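Local atomic coordinates of amidohydrolase (Staphylococcus aureus, PDB entry 3NUR), a protein that is a putative metal-dependent amidohydrolase with a TIM-barrel fold, probably hydrolysing a linear amide bond in a substrate not yet identified. Residues E28-I36 / D70-R78; V130-N138 / F156-Q166. One frame throughout, in Å; residues are numbered along the deposited sequence. Where two conformers were deposited one is given.

Contact 1: residues E28-I36 / D70-R78; sequences EEHYVIEDI and DELSHHDER. With CA (calcium ion), chain B.
Asp-70 meets Val-32 just past the C-terminal end of the first strand of the TIM barrel, the strand whose Glu-28 and His-30 hold the calcium ion. The carbonyl O of Asp-70 takes the backbone N of Val-32 at 2.9 Å, and the CA-H of Tyr-31 leans on the same oxygen. The Asp-70 carboxylate lies against both methyls of Val-32, with OD2 3.6 Å from CG1; its polar partner is the hydroxyl of Tyr-319.

Glu-71 forms a single beta bridge with Val-32 and opens a type I turn that ends at His-74. Its OE1 comes within 3.0 Å of Glu-34 OE1, the two carboxylate planes 56° apart; two carboxylates this close would be expected to disfavour full ionisation of the pair. Leu-72 N closes the bridge by donating to Val-32 O, while Leu-72 CD1 packs on Tyr-31 CB at 3.7 Å.

One turn into helix 75-84, Arg-78 reaches back to the strand. CG is anti to the backbone N (chi1 -170°) and the chain bends at chi3, which brings the guanidinium end-on to the carbonyl of the metal ligand His-30. NH1 and NH2 both grip that one oxygen from the same face of its plane, NH2 at 2.8 Å and NH1 at 3.1 Å, with His-30 O lying in the guanidinium plane.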
loop_
_atom_site.group_PDB
_atom_site.type_symbol
_atom_site.label_atom_id
_atom_site.label_comp_id
_atom_site.label_asym_id
_atom_site.label_seq_id
_atom_site.Cartn_x
_atom_site.Cartn_y
_atom_site.Cartn_z
ATOM N N GLU A 28 -1.129 -6.662 0.044
ATOM C CA GLU A 28 -0.667 -5.980 1.259
ATOM C C GLU A 28 -0.303 -7.040 2.259
ATOM O O GLU A 28 -1.089 -7.357 3.136
ATOM C CB GLU A 28 -1.751 -5.009 1.793
ATOM C CG GLU A 28 -1.186 -3.988 2.777
ATOM C CD GLU A 28 -2.265 -3.199 3.495
ATOM O OE1 GLU A 28 -2.314 -3.270 4.743
ATOM O OE2 GLU A 28 -3.092 -2.549 2.810
ATOM N N GLU A 29 0.845 -7.685 2.044
ATOM C CA GLU A 29 1.279 -8.831 2.848
ATOM C C GLU A 29 2.657 -8.473 3.367
ATOM O O GLU A 29 3.523 -8.066 2.575
ATOM C CB GLU A 29 1.280 -10.081 1.941
ATOM C CG GLU A 29 0.026 -10.163 1.042
ATOM C CD GLU A 29 -1.338 -9.988 1.708
ATOM O OE1 GLU A 29 -1.561 -10.578 2.789
ATOM O OE2 GLU A 29 -2.190 -9.256 1.148
ATOM N N HIS A 30 2.835 -8.566 4.697
ATOM C CA HIS A 30 4.024 -8.039 5.345
ATOM C C HIS A 30 5.035 -9.007 5.879
ATOM O O HIS A 30 4.706 -10.115 6.297
ATOM C CB HIS A 30 3.600 -7.077 6.468
ATOM C CG HIS A 30 2.685 -5.979 6.000
ATOM N ND1 HIS A 30 3.138 -4.967 5.160
ATOM C CD2 HIS A 30 1.381 -5.749 6.298
ATOM C CE1 HIS A 30 2.100 -4.167 4.959
ATOM N NE2 HIS A 30 1.017 -4.597 5.616
ATOM N N TYR A 31 6.269 -8.517 5.957
ATOM C CA TYR A 31 7.364 -9.244 6.575
ATOM C C TYR A 31 8.207 -8.261 7.382
ATOM O O TYR A 31 8.199 -7.072 7.095
ATOM C CB TYR A 31 8.243 -9.959 5.509
ATOM C CG TYR A 31 9.184 -9.030 4.778
ATOM C CD1 TYR A 31 8.734 -8.250 3.719
ATOM C CD2 TYR A 31 10.498 -8.845 5.215
ATOM C CE1 TYR A 31 9.574 -7.353 3.078
ATOM C CE2 TYR A 31 11.346 -7.937 4.590
ATOM C CZ TYR A 31 10.873 -7.185 3.526
ATOM O OH TYR A 31 11.675 -6.280 2.892
ATOM N N VAL A 32 8.981 -8.771 8.354
ATOM C CA VAL A 32 9.984 -7.969 9.061
ATOM C C VAL A 32 11.205 -8.867 9.172
ATOM O O VAL A 32 11.085 -10.092 8.994
ATOM C CB VAL A 32 9.548 -7.384 10.438
ATOM C CG1 VAL A 32 8.289 -6.523 10.318
ATOM C CG2 VAL A 32 9.374 -8.476 11.503
ATOM N N ILE A 33 12.371 -8.250 9.444
ATOM C CA ILE A 33 13.621 -8.977 9.652
ATOM C C ILE A 33 14.071 -8.684 11.084
ATOM O O ILE A 33 14.275 -7.524 11.450
ATOM C CB ILE A 33 14.688 -8.652 8.576
ATOM C CG1 ILE A 33 14.226 -9.165 7.199
ATOM C CG2 ILE A 33 16.057 -9.267 8.953
ATOM C CD1 ILE A 33 14.704 -8.362 6.068
ATOM N N GLU A 34 14.167 -9.745 11.909
ATOM C CA GLU A 34 14.525 -9.633 13.335
ATOM C C GLU A 34 15.732 -8.729 13.609
ATOM O O GLU A 34 15.628 -7.825 14.438
ATOM C CB GLU A 34 14.725 -11.022 13.950
ATOM C CG GLU A 34 14.745 -11.011 15.468
ATOM C CD GLU A 34 15.037 -12.373 16.067
ATOM O OE1 GLU A 34 14.089 -13.181 16.192
ATOM O OE2 GLU A 34 16.218 -12.642 16.384
ATOM N N ASP A 35 16.843 -8.939 12.874
ATOM C CA ASP A 35 18.064 -8.142 13.027
ATOM C C ASP A 35 17.861 -6.666 12.700
ATOM O O ASP A 35 18.474 -5.812 13.348
ATOM C CB ASP A 35 19.221 -8.754 12.227
ATOM C CG ASP A 35 19.817 -10.028 12.829
ATOM O OD1 ASP A 35 19.370 -10.441 13.932
ATOM O OD2 ASP A 35 20.735 -10.611 12.199
ATOM N N ILE A 36 16.952 -6.359 11.741
ATOM C CA ILE A 36 16.624 -4.978 11.367
ATOM C C ILE A 36 15.733 -4.401 12.451
ATOM O O ILE A 36 15.901 -3.232 12.811
ATOM C CB ILE A 36 16.021 -4.872 9.931
ATOM C CG1 ILE A 36 17.067 -5.312 8.895
ATOM C CG2 ILE A 36 15.488 -3.439 9.620
ATOM C CD1 ILE A 36 16.609 -5.360 7.502
ATOM N N ASP A 70 5.234 -12.187 11.483
ATOM C CA ASP A 70 5.705 -11.273 10.437
ATOM C C ASP A 70 7.184 -11.520 10.120
ATOM O O ASP A 70 7.621 -11.187 9.031
ATOM C CB ASP A 70 5.391 -9.801 10.768
ATOM C CG ASP A 70 5.828 -9.293 12.132
ATOM O OD1 ASP A 70 6.235 -10.129 12.983
ATOM O OD2 ASP A 70 5.717 -8.073 12.367
ATOM N N GLU A 71 7.939 -12.179 11.035
ATOM C CA GLU A 71 9.365 -12.456 10.781
ATOM C C GLU A 71 9.516 -13.315 9.535
ATOM O O GLU A 71 8.844 -14.345 9.408
ATOM C CB GLU A 71 10.041 -13.121 11.991
ATOM C CG GLU A 71 10.412 -12.147 13.088
ATOM C CD GLU A 71 10.452 -12.767 14.471
ATOM O OE1 GLU A 71 11.459 -13.436 14.797
ATOM O OE2 GLU A 71 9.464 -12.599 15.224
ATOM N N LEU A 72 10.366 -12.874 8.607
ATOM C CA LEU A 72 10.580 -13.549 7.330
ATOM C C LEU A 72 10.934 -15.047 7.467
ATOM O O LEU A 72 10.600 -15.833 6.582
ATOM C CB LEU A 72 11.582 -12.779 6.459
ATOM C CG LEU A 72 11.586 -13.104 4.957
ATOM C CD1 LEU A 72 10.226 -12.827 4.300
ATOM C CD2 LEU A 72 12.694 -12.377 4.245
ATOM N N SER A 73 11.507 -15.439 8.613
ATOM C CA SER A 73 11.857 -16.840 8.924
ATOM C C SER A 73 10.613 -17.734 9.174
ATOM O O SER A 73 10.727 -18.964 9.144
ATOM C CB SER A 73 12.795 -16.891 10.128
ATOM O OG SER A 73 12.127 -16.437 11.292
ATOM N N HIS A 74 9.436 -17.129 9.416
ATOM C CA HIS A 74 8.185 -17.857 9.679
ATOM C C HIS A 74 7.494 -18.282 8.369
ATOM O O HIS A 74 6.300 -18.023 8.159
ATOM C CB HIS A 74 7.257 -17.033 10.590
ATOM C CG HIS A 74 7.683 -17.022 12.029
ATOM N ND1 HIS A 74 8.863 -16.428 12.431
ATOM C CD2 HIS A 74 7.062 -17.535 13.116
ATOM C CE1 HIS A 74 8.929 -16.602 13.740
ATOM N NE2 HIS A 74 7.864 -17.259 14.197
ATOM N N HIS A 75 8.253 -18.977 7.522
ATOM C CA HIS A 75 7.864 -19.430 6.192
ATOM C C HIS A 75 6.682 -20.407 6.193
ATOM O O HIS A 75 5.739 -20.250 5.410
ATOM C CB HIS A 75 9.075 -20.055 5.470
ATOM C CG HIS A 75 8.732 -20.654 4.141
ATOM N ND1 HIS A 75 8.465 -19.860 3.038
ATOM C CD2 HIS A 75 8.615 -21.955 3.783
ATOM C CE1 HIS A 75 8.178 -20.695 2.055
ATOM N NE2 HIS A 75 8.277 -21.969 2.451
ATOM N N ASP A 76 6.757 -21.438 7.022
ATOM C CA ASP A 76 5.702 -22.449 7.071
ATOM C C ASP A 76 4.353 -21.892 7.490
ATOM O O ASP A 76 3.335 -22.282 6.917
ATOM C CB ASP A 76 6.142 -23.634 7.933
ATOM C CG ASP A 76 7.161 -24.476 7.194
ATOM O OD1 ASP A 76 6.754 -25.248 6.297
ATOM O OD2 ASP A 76 8.372 -24.295 7.441
ATOM N N GLU A 77 4.332 -20.964 8.458
ATOM C CA GLU A 77 3.082 -20.324 8.888
ATOM C C GLU A 77 2.482 -19.523 7.730
ATOM O O GLU A 77 1.277 -19.588 7.506
ATOM C CB GLU A 77 3.327 -19.399 10.075
ATOM C CG GLU A 77 3.430 -20.158 11.387
ATOM C CD GLU A 77 3.957 -19.321 12.534
ATOM O OE1 GLU A 77 3.289 -18.330 12.911
ATOM O OE2 GLU A 77 5.029 -19.676 13.073
ATOM N N ARG A 78 3.340 -18.844 6.964
ATOM C CA ARG A 78 2.940 -18.040 5.794
ATOM C C ARG A 78 2.338 -18.938 4.686
ATOM O O ARG A 78 1.246 -18.663 4.171
ATOM C CB ARG A 78 4.149 -17.244 5.289
ATOM C CG ARG A 78 3.810 -16.184 4.238
ATOM C CD ARG A 78 5.025 -15.342 3.866
ATOM N NE ARG A 78 5.547 -14.589 5.017
ATOM C CZ ARG A 78 5.173 -13.358 5.370
ATOM N NH1 ARG A 78 4.221 -12.716 4.687
ATOM N NH2 ARG A 78 5.723 -12.769 6.427
HETATM CA CA CA B . -0.893 -3.456 6.346
HETATM O O HOH W 1 -2.587 -2.618 7.435
HETATM O O HOH W 2 0.119 -3.174 8.344
#

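Contact 2: residues V130-N138 / F156-Q166; sequences VGFATLPIN and FKGALIMGRAQ
The Phe-156 ring carries the backbone of Gly-131 on one face: Gly-131 CA sits 4.1 Å from the ring centroid, a CH-pi contact offset toward the rim. Gly-131, with no side chain, brings its CA and C over the ring face. The ring of Phe-132 has the backbone N of Ala-159 over one face, 3.9 Å above the plane, and the carbonyl O of Lys-157 at its edge, 3.5 Å from CE1; Leu-160 CB touches it obliquely. Gly-158, too, passes close by this ring with bare backbone.

The backbones pair in parallel, with Ala-133 bridged to Ala-159. Lys-157 N donates to Gly-131 O, Ala-133 N donates to Gly-158 O at 2.8 Å, and Leu-160 N returns to Ala-133 O. Beyond that the chains part, and water takes over: one water joins Leu-135 N to Leu-160 O, a second donates to both Thr-134 OG1 and Leu-160 O.

On the side covered by helix 140-152, Ala-159 CB packs against Ala-133 CB and against Leu-135 CD1 at 3.8 Å. Farther on, Ile-137 turns both ends to the second segment: CG2 meets Ile-161 CG2 at 3.9 Å, while CD1, held by a CG1 set between backbone N and carbonyl carbon (chi1 66°), reaches Arg-164 O at 3.6 Å.

Strand 129-131, helix 140-152 and strand 159-162 thus make a beta-alpha-beta crossover, the repeating step of the TIM barrel; Leu-160 lies inside, its side chain about 6 Å from the calcium ion.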
loop_
_atom_site.group_PDB
_atom_site.type_symbol
_atom_site.label_atom_id
_atom_site.label_comp_id
_atom_site.label_asym_id
_atom_site.label_seq_id
_atom_site.Cartn_x
_atom_site.Cartn_y
_atom_site.Cartn_z
ATOM N N VAL A 130 6.323 -12.153 -4.841
ATOM C CA VAL A 130 6.768 -11.027 -5.653
ATOM C C VAL A 130 7.179 -9.955 -4.610
ATOM O O VAL A 130 6.548 -9.849 -3.549
ATOM C CB VAL A 130 5.654 -10.552 -6.623
ATOM C CG1 VAL A 130 5.966 -9.185 -7.210
ATOM C CG2 VAL A 130 5.453 -11.566 -7.753
ATOM N N GLY A 131 8.230 -9.194 -4.896
ATOM C CA GLY A 131 8.662 -8.197 -3.922
ATOM C C GLY A 131 8.304 -6.766 -4.244
ATOM O O GLY A 131 8.296 -6.360 -5.412
ATOM N N PHE A 132 8.005 -6.000 -3.186
ATOM C CA PHE A 132 7.799 -4.562 -3.248
ATOM C C PHE A 132 8.968 -3.955 -2.483
ATOM O O PHE A 132 9.360 -4.475 -1.419
ATOM C CB PHE A 132 6.433 -4.132 -2.644
ATOM C CG PHE A 132 5.278 -3.971 -3.630
ATOM C CD1 PHE A 132 5.449 -4.243 -4.984
ATOM C CD2 PHE A 132 4.011 -3.606 -3.189
ATOM C CE1 PHE A 132 4.385 -4.090 -5.894
ATOM C CE2 PHE A 132 2.942 -3.471 -4.095
ATOM C CZ PHE A 132 3.147 -3.690 -5.443
ATOM N N ALA A 133 9.548 -2.897 -3.046
ATOM C CA ALA A 133 10.703 -2.199 -2.449
ATOM C C ALA A 133 10.361 -1.449 -1.163
ATOM O O ALA A 133 9.252 -0.912 -1.023
ATOM C CB ALA A 133 11.257 -1.207 -3.453
ATOM N N THR A 134 11.326 -1.417 -0.232
ATOM C CA THR A 134 11.303 -0.635 1.008
ATOM C C THR A 134 12.320 0.481 0.743
ATOM O O THR A 134 13.469 0.197 0.388
ATOM C CB THR A 134 11.582 -1.487 2.247
ATOM O OG1 THR A 134 10.590 -2.516 2.305
ATOM C CG2 THR A 134 11.534 -0.666 3.543
ATOM N N LEU A 135 11.863 1.740 0.804
ATOM C CA LEU A 135 12.687 2.884 0.401
ATOM C C LEU A 135 13.027 3.857 1.492
ATOM O O LEU A 135 12.146 4.211 2.259
ATOM C CB LEU A 135 12.003 3.655 -0.744
ATOM C CG LEU A 135 11.566 2.832 -1.971
ATOM C CD1 LEU A 135 10.763 3.677 -2.914
ATOM C CD2 LEU A 135 12.778 2.209 -2.674
ATOM N N PRO A 136 14.257 4.418 1.494
ATOM C CA PRO A 136 14.588 5.442 2.498
ATOM C C PRO A 136 14.035 6.809 2.060
ATOM O O PRO A 136 14.770 7.673 1.596
ATOM C CB PRO A 136 16.121 5.392 2.533
ATOM C CG PRO A 136 16.515 5.016 1.117
ATOM C CD PRO A 136 15.415 4.113 0.609
ATOM N N ILE A 137 12.711 6.999 2.185
ATOM C CA ILE A 137 12.014 8.217 1.714
ATOM C C ILE A 137 12.590 9.555 2.201
ATOM O O ILE A 137 12.485 10.563 1.492
ATOM C CB ILE A 137 10.479 8.135 1.891
ATOM C CG1 ILE A 137 10.087 8.085 3.390
ATOM C CG2 ILE A 137 9.896 6.952 1.049
ATOM C CD1 ILE A 137 8.594 8.161 3.706
ATOM N N ASN A 138 13.191 9.548 3.403
ATOM C CA ASN A 138 13.803 10.734 3.990
ATOM C C ASN A 138 15.085 11.153 3.272
ATOM O O ASN A 138 15.579 12.253 3.503
ATOM C CB ASN A 138 13.962 10.595 5.492
ATOM C CG ASN A 138 12.620 10.593 6.197
ATOM O OD1 ASN A 138 12.255 9.647 6.930
ATOM N ND2 ASN A 138 11.819 11.607 5.895
ATOM N N PHE A 156 11.994 -6.821 -8.343
ATOM C CA PHE A 156 10.811 -6.361 -7.605
ATOM C C PHE A 156 9.832 -5.701 -8.592
ATOM O O PHE A 156 10.206 -5.362 -9.719
ATOM C CB PHE A 156 11.207 -5.419 -6.443
ATOM C CG PHE A 156 11.839 -6.076 -5.226
ATOM C CD1 PHE A 156 12.210 -7.423 -5.245
ATOM C CD2 PHE A 156 12.135 -5.328 -4.090
ATOM C CE1 PHE A 156 12.827 -8.011 -4.140
ATOM C CE2 PHE A 156 12.751 -5.918 -2.983
ATOM C CZ PHE A 156 13.098 -7.255 -3.016
ATOM N N LYS A 157 8.575 -5.521 -8.166
ATOM C CA LYS A 157 7.503 -5.052 -9.034
ATOM C C LYS A 157 6.754 -3.799 -8.570
ATOM O O LYS A 157 5.671 -3.499 -9.089
ATOM C CB LYS A 157 6.524 -6.213 -9.309
ATOM C CG LYS A 157 7.152 -7.431 -10.020
ATOM C CD LYS A 157 7.465 -7.181 -11.478
ATOM C CE LYS A 157 7.900 -8.434 -12.207
ATOM N NZ LYS A 157 7.295 -8.499 -13.567
ATOM N N GLY A 158 7.366 -3.063 -7.649
ATOM C CA GLY A 158 6.859 -1.796 -7.140
ATOM C C GLY A 158 7.495 -1.451 -5.818
ATOM O O GLY A 158 8.528 -2.016 -5.450
ATOM N N ALA A 159 6.878 -0.537 -5.084
ATOM C CA ALA A 159 7.366 -0.159 -3.768
ATOM C C ALA A 159 6.156 0.027 -2.879
ATOM O O ALA A 159 5.084 0.383 -3.370
ATOM C CB ALA A 159 8.125 1.164 -3.846
ATOM N N LEU A 160 6.325 -0.221 -1.578
ATOM C CA LEU A 160 5.269 0.099 -0.621
ATOM C C LEU A 160 5.911 1.111 0.321
ATOM O O LEU A 160 6.998 0.842 0.847
ATOM C CB LEU A 160 4.738 -1.124 0.140
ATOM C CG LEU A 160 3.643 -0.828 1.215
ATOM C CD1 LEU A 160 2.606 -1.949 1.269
ATOM C CD2 LEU A 160 4.272 -0.613 2.606
ATOM N N ILE A 161 5.242 2.259 0.534
ATOM C CA ILE A 161 5.726 3.360 1.385
ATOM C C ILE A 161 4.768 3.531 2.545
ATOM O O ILE A 161 3.562 3.696 2.332
ATOM C CB ILE A 161 5.843 4.710 0.599
ATOM C CG1 ILE A 161 6.896 4.606 -0.539
ATOM C CG2 ILE A 161 6.158 5.901 1.588
ATOM C CD1 ILE A 161 6.972 5.818 -1.465
HETATM N N MSE A 162 5.305 3.487 3.761
HETATM C CA MSE A 162 4.491 3.660 4.955
HETATM C C MSE A 162 4.598 5.066 5.487
HETATM O O MSE A 162 5.696 5.585 5.679
HETATM C CB MSE A 162 4.904 2.649 6.030
HETATM C CG MSE A 162 4.131 1.345 5.934
HETATM SE SE MSE A 162 4.828 -0.026 7.110
HETATM C CE MSE A 162 5.716 1.154 8.514
ATOM N N GLY A 163 3.450 5.657 5.769
ATOM C CA GLY A 163 3.382 6.988 6.360
ATOM C C GLY A 163 3.877 8.086 5.462
ATOM O O GLY A 163 3.559 8.130 4.269
ATOM N N ARG A 164 4.650 8.992 6.052
ATOM C CA ARG A 164 5.122 10.168 5.355
ATOM C C ARG A 164 6.567 10.495 5.734
ATOM O O ARG A 164 7.173 9.828 6.582
ATOM C CB ARG A 164 4.151 11.357 5.613
ATOM C CG ARG A 164 4.195 11.928 7.018
ATOM C CD ARG A 164 2.820 12.159 7.646
ATOM N NE ARG A 164 2.057 10.932 7.906
ATOM C CZ ARG A 164 2.137 10.190 9.014
ATOM N NH1 ARG A 164 1.366 9.126 9.162
ATOM N NH2 ARG A 164 3.009 10.497 9.967
ATOM N N ALA A 165 7.109 11.534 5.118
ATOM C CA ALA A 165 8.462 11.963 5.415
ATOM C C ALA A 165 8.508 12.727 6.757
ATOM O O ALA A 165 7.474 13.175 7.264
ATOM C CB ALA A 165 8.962 12.849 4.282
ATOM N N GLN A 166 9.711 12.899 7.324
ATOM C CA GLN A 166 9.905 13.631 8.585
ATOM C C GLN A 166 9.412 15.080 8.468
ATOM O O GLN A 166 9.011 15.672 9.470
ATOM C CB GLN A 166 11.402 13.588 8.985
ATOM C CG GLN A 166 11.712 14.017 10.412
ATOM C CD GLN A 166 13.186 13.924 10.754
ATOM O OE1 GLN A 166 13.568 13.370 11.793
ATOM N NE2 GLN A 166 14.052 14.485 9.911
HETATM O O HOH W 3 7.974 -1.700 1.926
HETATM O O HOH W 4 9.219 2.312 1.577
#

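Overall arrangement
Contact 2 is the more buried, with its centre about 9 Å from that of the chain against 17 Å for contact 1, which ends at the surface in Glu-34. Both reach the sheet that runs 24-31, 87-94, 129-131: contact 1 at the strand carrying two metal ligands, contact 2 at the other outermost strand, where it joins on to strand 159-162. Both use short backbone pairing around a single bridge. Contact 1 adds an arginine grip on a backbone carbonyl and a close carboxylate pair at its rim; contact 2 adds aromatic and aliphatic packing, with waters where the strands separate. The two touch where Tyr-31 OH packs 4.0 Å from Thr-134 OG1.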